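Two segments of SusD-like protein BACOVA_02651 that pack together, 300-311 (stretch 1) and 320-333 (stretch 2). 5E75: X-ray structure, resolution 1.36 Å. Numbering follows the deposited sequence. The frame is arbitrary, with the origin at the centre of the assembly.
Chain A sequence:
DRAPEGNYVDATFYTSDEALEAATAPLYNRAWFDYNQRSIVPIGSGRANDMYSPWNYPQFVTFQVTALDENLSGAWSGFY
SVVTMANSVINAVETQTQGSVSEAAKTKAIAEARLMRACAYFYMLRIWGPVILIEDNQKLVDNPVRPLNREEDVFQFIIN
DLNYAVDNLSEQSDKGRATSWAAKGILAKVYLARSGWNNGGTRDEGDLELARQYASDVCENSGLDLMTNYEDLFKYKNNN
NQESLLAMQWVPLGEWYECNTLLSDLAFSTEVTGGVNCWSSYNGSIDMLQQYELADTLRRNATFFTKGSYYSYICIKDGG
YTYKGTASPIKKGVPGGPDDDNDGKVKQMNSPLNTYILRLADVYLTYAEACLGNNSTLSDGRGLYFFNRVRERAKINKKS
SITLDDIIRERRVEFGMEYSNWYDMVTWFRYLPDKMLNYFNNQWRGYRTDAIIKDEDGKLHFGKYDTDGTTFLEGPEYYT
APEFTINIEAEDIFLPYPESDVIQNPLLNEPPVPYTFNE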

# COMPACT_ATOMS: atom_id res chain seq x y z
N ARG A 300 -10.59 6.62 11.71
CA ARG A 300 -10.95 5.31 12.23
C ARG A 300 -12.21 4.79 11.53
O ARG A 300 -12.23 3.68 11.03
CB ARG A 300 -11.16 5.35 13.75
CG ARG A 300 -11.31 3.94 14.34
CD ARG A 300 -11.98 3.93 15.71
NE ARG A 300 -13.36 4.38 15.56
CZ ARG A 300 -14.05 5.04 16.48
NH1 ARG A 300 -13.54 5.32 17.67
NH2 ARG A 300 -15.29 5.41 16.19
N ASN A 301 -13.26 5.61 11.47
CA ASN A 301 -14.52 5.13 10.89
C ASN A 301 -14.39 4.80 9.41
O ASN A 301 -15.05 3.86 8.91
CB ASN A 301 -15.65 6.17 11.06
CG ASN A 301 -16.19 6.25 12.46
OD1 ASN A 301 -15.96 5.36 13.28
ND2 ASN A 301 -16.92 7.32 12.74
N ALA A 302 -13.58 5.57 8.68
CA ALA A 302 -13.40 5.30 7.26
C ALA A 302 -12.56 4.06 7.00
O ALA A 302 -12.48 3.59 5.87
CB ALA A 302 -12.79 6.51 6.56
N THR A 303 -11.91 3.55 8.04
CA THR A 303 -11.05 2.38 7.88
C THR A 303 -11.69 1.08 8.40
O THR A 303 -11.64 0.04 7.70
CB THR A 303 -9.66 2.61 8.53
OG1 THR A 303 -9.11 3.83 8.02
CG2 THR A 303 -8.72 1.49 8.19
N PHE A 304 -12.27 1.13 9.59
CA PHE A 304 -12.95 -0.02 10.21
C PHE A 304 -14.30 0.38 10.77
O PHE A 304 -14.45 1.45 11.34
CB PHE A 304 -12.13 -0.59 11.38
CG PHE A 304 -10.75 -1.02 10.99
CD1 PHE A 304 -10.55 -2.18 10.25
CD2 PHE A 304 -9.65 -0.25 11.33
CE1 PHE A 304 -9.27 -2.56 9.86
CE2 PHE A 304 -8.38 -0.62 10.96
CZ PHE A 304 -8.17 -1.78 10.21
N PHE A 305 -15.27 -0.52 10.64
CA PHE A 305 -16.54 -0.41 11.37
C PHE A 305 -16.27 -0.70 12.84
O PHE A 305 -15.56 -1.64 13.15
CB PHE A 305 -17.55 -1.43 10.85
CG PHE A 305 -17.98 -1.22 9.42
CD1 PHE A 305 -18.88 -0.22 9.08
CD2 PHE A 305 -17.52 -2.06 8.40
CE1 PHE A 305 -19.30 -0.05 7.78
CE2 PHE A 305 -17.95 -1.88 7.09
CZ PHE A 305 -18.84 -0.88 6.79
N THR A 306 -16.82 0.09 13.76
CA THR A 306 -16.86 -0.28 15.17
C THR A 306 -18.24 0.05 15.70
O THR A 306 -18.97 0.83 15.10
CB THR A 306 -15.77 0.42 16.02
OG1 THR A 306 -15.91 1.84 15.92
CG2 THR A 306 -14.36 -0.02 15.59
N LYS A 307 -18.61 -0.58 16.82
CA LYS A 307 -19.99 -0.56 17.30
C LYS A 307 -20.58 0.85 17.40
O LYS A 307 -20.01 1.72 18.05
CB LYS A 307 -20.06 -1.23 18.65
CG LYS A 307 -21.50 -1.48 19.12
CD LYS A 307 -21.51 -2.33 20.38
CE LYS A 307 -22.90 -2.85 20.66
NZ LYS A 307 -22.92 -3.68 21.90
N GLY A 308 -21.73 1.04 16.77
CA GLY A 308 -22.43 2.31 16.83
C GLY A 308 -22.00 3.35 15.81
O GLY A 308 -22.62 4.40 15.71
N SER A 309 -20.95 3.07 15.04
CA SER A 309 -20.54 4.03 14.02
C SER A 309 -21.55 4.10 12.90
O SER A 309 -22.05 3.06 12.43
CB SER A 309 -19.17 3.67 13.44
OG SER A 309 -18.15 3.88 14.43
N TYR A 310 -21.85 5.33 12.48
CA TYR A 310 -22.86 5.63 11.46
C TYR A 310 -22.23 6.15 10.17
O TYR A 310 -21.30 6.94 10.19
CB TYR A 310 -23.90 6.63 12.00
CG TYR A 310 -24.90 7.09 10.97
CD1 TYR A 310 -25.97 6.28 10.57
CD2 TYR A 310 -24.77 8.32 10.36
CE1 TYR A 310 -26.87 6.71 9.62
CE2 TYR A 310 -25.66 8.75 9.41
CZ TYR A 310 -26.70 7.94 9.04
OH TYR A 310 -27.58 8.38 8.06
N TYR A 311 -22.76 5.66 9.06
CA TYR A 311 -22.30 5.99 7.71
C TYR A 311 -23.47 6.48 6.88
O TYR A 311 -24.33 5.69 6.49
CB TYR A 311 -21.67 4.74 7.06
CG TYR A 311 -20.50 4.23 7.86
CD1 TYR A 311 -20.69 3.48 9.01
CD2 TYR A 311 -19.20 4.52 7.49
CE1 TYR A 311 -19.62 3.05 9.78
CE2 TYR A 311 -18.12 4.10 8.24
CZ TYR A 311 -18.34 3.35 9.38
OH TYR A 311 -17.31 2.89 10.19
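Stretch 2, residues 320-333: GYTYKGTASPIKKG

Stretch 2 runs antiparallel to stretch 1 and is mostly extended. Its first residues lie beside the end of stretch 1, and its last residues lie beside the helix at the start. The strand residues Tyr321 and Thr322 pair with Tyr311 and Tyr310. The chain then loops past Thr306 and Lys307 and returns to the backbone of stretch 1 at Phe304, where a single bridge joins it to Ile330. The register shifts by two between these ladders. Together the two stretches bury 1084 Å².

Backbone hydrogen bonds hold both ends. In the strand ladder, Tyr311 N donates to Tyr321 O at 2.8 Å, and Tyr321 N returns a bond to Tyr311 O at 2.9 Å. Beyond the strands, Tyr323 N reaches Ser309 O at 3.1 Å and Gly308 N reaches Tyr323 O at 2.8 Å. Gly308 lies in the type II turn from Thr306 to Ser309, with phi/psi of 86/-6. At the other ladder, Phe305 N bonds Pro329 O at 2.9 Å. Thr303 O accepts twice, from Lys331 N at 2.8 Å and Lys332 N at 3.1 Å.

CA-H...O contacts supplement these bonds. Ser328 CA lies 3.2 Å from Phe305 O, a carbonyl with no hydrogen-bond partner in the model. Thr322 CA lies 3.3 Å from Ser309 O, and Tyr310 CA is 3.3 Å from Tyr321 O.

Phe305 is the centre of the side-chain packing. Its CB points toward stretch 2 and sits over the face of the Tyr323 ring, 4.0 Å from the centroid. Lys331 CB covers one face of the Phe305 ring, also 4.0 Å from the centroid. Tyr321 turns its edge toward the face of Phe305 in an offset arrangement, with centroids 5.6 Å apart and planes at 79°. Phe305 CB also meets Pro329 CG at 3.9 Å. Tyr311 and Tyr321 share a face of the sheet, with Tyr311 CD1 4.2 Å from Tyr321 CD2. Tyr310 and Thr322 share the other, with Tyr310 CD1 3.5 Å from Thr322 OG1.

Gly320 fits where a side chain would not. A CB there would clash with Tyr310 OH and Tyr311 O, and its phi/psi of 95/175 by itself calls for glycine.

Two waters bridge the stretches. Water 1 donates to Ala302 O at 2.8 Å and accepts from Lys331 NZ at 2.9 Å. Water 2 accepts from Lys307 N at 2.8 Å and donates to Ala327 O at 2.7 Å, linking the backbones in the loop region.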

# COMPACT_ATOMS: atom_id res chain seq x y z
N GLY A 320 -28.88 5.44 5.58
CA GLY A 320 -27.54 5.27 6.12
C GLY A 320 -27.43 3.97 6.89
O GLY A 320 -28.42 3.26 7.07
N TYR A 321 -26.22 3.65 7.34
CA TYR A 321 -25.91 2.39 7.98
C TYR A 321 -25.22 2.59 9.32
O TYR A 321 -24.27 3.38 9.43
CB TYR A 321 -24.97 1.56 7.09
CG TYR A 321 -24.47 0.29 7.74
CD1 TYR A 321 -25.28 -0.83 7.85
CD2 TYR A 321 -23.19 0.21 8.26
CE1 TYR A 321 -24.82 -1.98 8.47
CE2 TYR A 321 -22.73 -0.92 8.86
CZ TYR A 321 -23.53 -2.02 8.98
OH TYR A 321 -23.05 -3.14 9.59
N THR A 322 -25.69 1.87 10.33
CA THR A 322 -25.05 1.82 11.62
C THR A 322 -24.55 0.40 11.85
O THR A 322 -25.31 -0.56 11.76
CB THR A 322 -26.03 2.16 12.75
OG1 THR A 322 -26.53 3.49 12.55
CG2 THR A 322 -25.36 2.08 14.09
N TYR A 323 -23.26 0.26 12.16
CA TYR A 323 -22.72 -1.05 12.51
C TYR A 323 -23.14 -1.40 13.93
O TYR A 323 -22.89 -0.65 14.87
CB TYR A 323 -21.19 -1.04 12.40
CG TYR A 323 -20.55 -2.33 12.87
CD1 TYR A 323 -20.69 -3.50 12.14
CD2 TYR A 323 -19.79 -2.37 14.02
CE1 TYR A 323 -20.11 -4.69 12.57
CE2 TYR A 323 -19.19 -3.54 14.44
CZ TYR A 323 -19.35 -4.69 13.72
OH TYR A 323 -18.77 -5.85 14.16
N LYS A 324 -23.77 -2.56 14.09
CA LYS A 324 -24.34 -2.95 15.39
C LYS A 324 -23.68 -4.19 15.97
O LYS A 324 -24.10 -4.70 17.01
CB LYS A 324 -25.85 -3.16 15.26
CG LYS A 324 -26.56 -1.86 14.93
CD LYS A 324 -28.03 -2.07 14.62
CE LYS A 324 -28.68 -0.75 14.27
NZ LYS A 324 -30.15 -0.89 14.08
N GLY A 325 -22.65 -4.69 15.30
CA GLY A 325 -21.85 -5.78 15.83
C GLY A 325 -20.89 -5.32 16.91
O GLY A 325 -20.92 -4.16 17.33
N THR A 326 -20.01 -6.22 17.32
CA THR A 326 -19.05 -5.93 18.39
C THR A 326 -17.64 -6.31 18.00
O THR A 326 -16.80 -6.56 18.84
CB THR A 326 -19.42 -6.67 19.70
OG1 THR A 326 -19.37 -8.08 19.51
CG2 THR A 326 -20.82 -6.28 20.15
N ALA A 327 -17.39 -6.33 16.70
CA ALA A 327 -16.06 -6.60 16.16
C ALA A 327 -15.52 -5.36 15.44
O ALA A 327 -15.85 -4.23 15.82
CB ALA A 327 -16.11 -7.81 15.28
N SER A 328 -14.67 -5.54 14.43
CA SER A 328 -14.02 -4.41 13.79
C SER A 328 -13.78 -4.70 12.30
O SER A 328 -12.66 -4.59 11.81
CB SER A 328 -12.72 -4.07 14.53
OG SER A 328 -11.93 -5.22 14.77
N PRO A 329 -14.84 -5.07 11.57
CA PRO A 329 -14.63 -5.42 10.17
C PRO A 329 -14.17 -4.23 9.32
O PRO A 329 -14.32 -3.05 9.69
CB PRO A 329 -16.00 -5.95 9.74
CG PRO A 329 -17.00 -5.32 10.69
CD PRO A 329 -16.26 -5.17 11.98
N ILE A 330 -13.62 -4.56 8.16
CA ILE A 330 -13.04 -3.57 7.28
C ILE A 330 -14.13 -2.65 6.69
O ILE A 330 -15.15 -3.12 6.18
CB ILE A 330 -12.25 -4.27 6.15
CG1 ILE A 330 -11.09 -5.10 6.70
CG2 ILE A 330 -11.75 -3.25 5.13
CD1 ILE A 330 -10.50 -6.06 5.70
N LYS A 331 -13.88 -1.34 6.72
CA LYS A 331 -14.67 -0.36 5.98
C LYS A 331 -13.96 0.13 4.72
O LYS A 331 -14.57 0.27 3.67
CB LYS A 331 -15.06 0.84 6.85
CG LYS A 331 -15.67 2.04 6.07
CD LYS A 331 -16.99 1.71 5.39
CE LYS A 331 -17.32 2.71 4.29
NZ LYS A 331 -16.42 2.55 3.12
N LYS A 332 -12.66 0.41 4.80
CA LYS A 332 -11.92 0.89 3.64
C LYS A 332 -11.77 -0.20 2.59
O LYS A 332 -11.20 -1.24 2.86
CB LYS A 332 -10.56 1.40 4.05
CG LYS A 332 -9.84 2.12 2.93
CD LYS A 332 -8.48 2.70 3.35
CE LYS A 332 -8.59 3.80 4.39
NZ LYS A 332 -7.22 4.28 4.81
N GLY A 333 -12.28 0.06 1.39
CA GLY A 333 -12.37 -0.95 0.35
C GLY A 333 -13.74 -1.60 0.25
O GLY A 333 -13.96 -2.47 -0.60
O HOH W 1 -13.90 3.85 3.51
O HOH W 2 -16.97 -2.60 17.72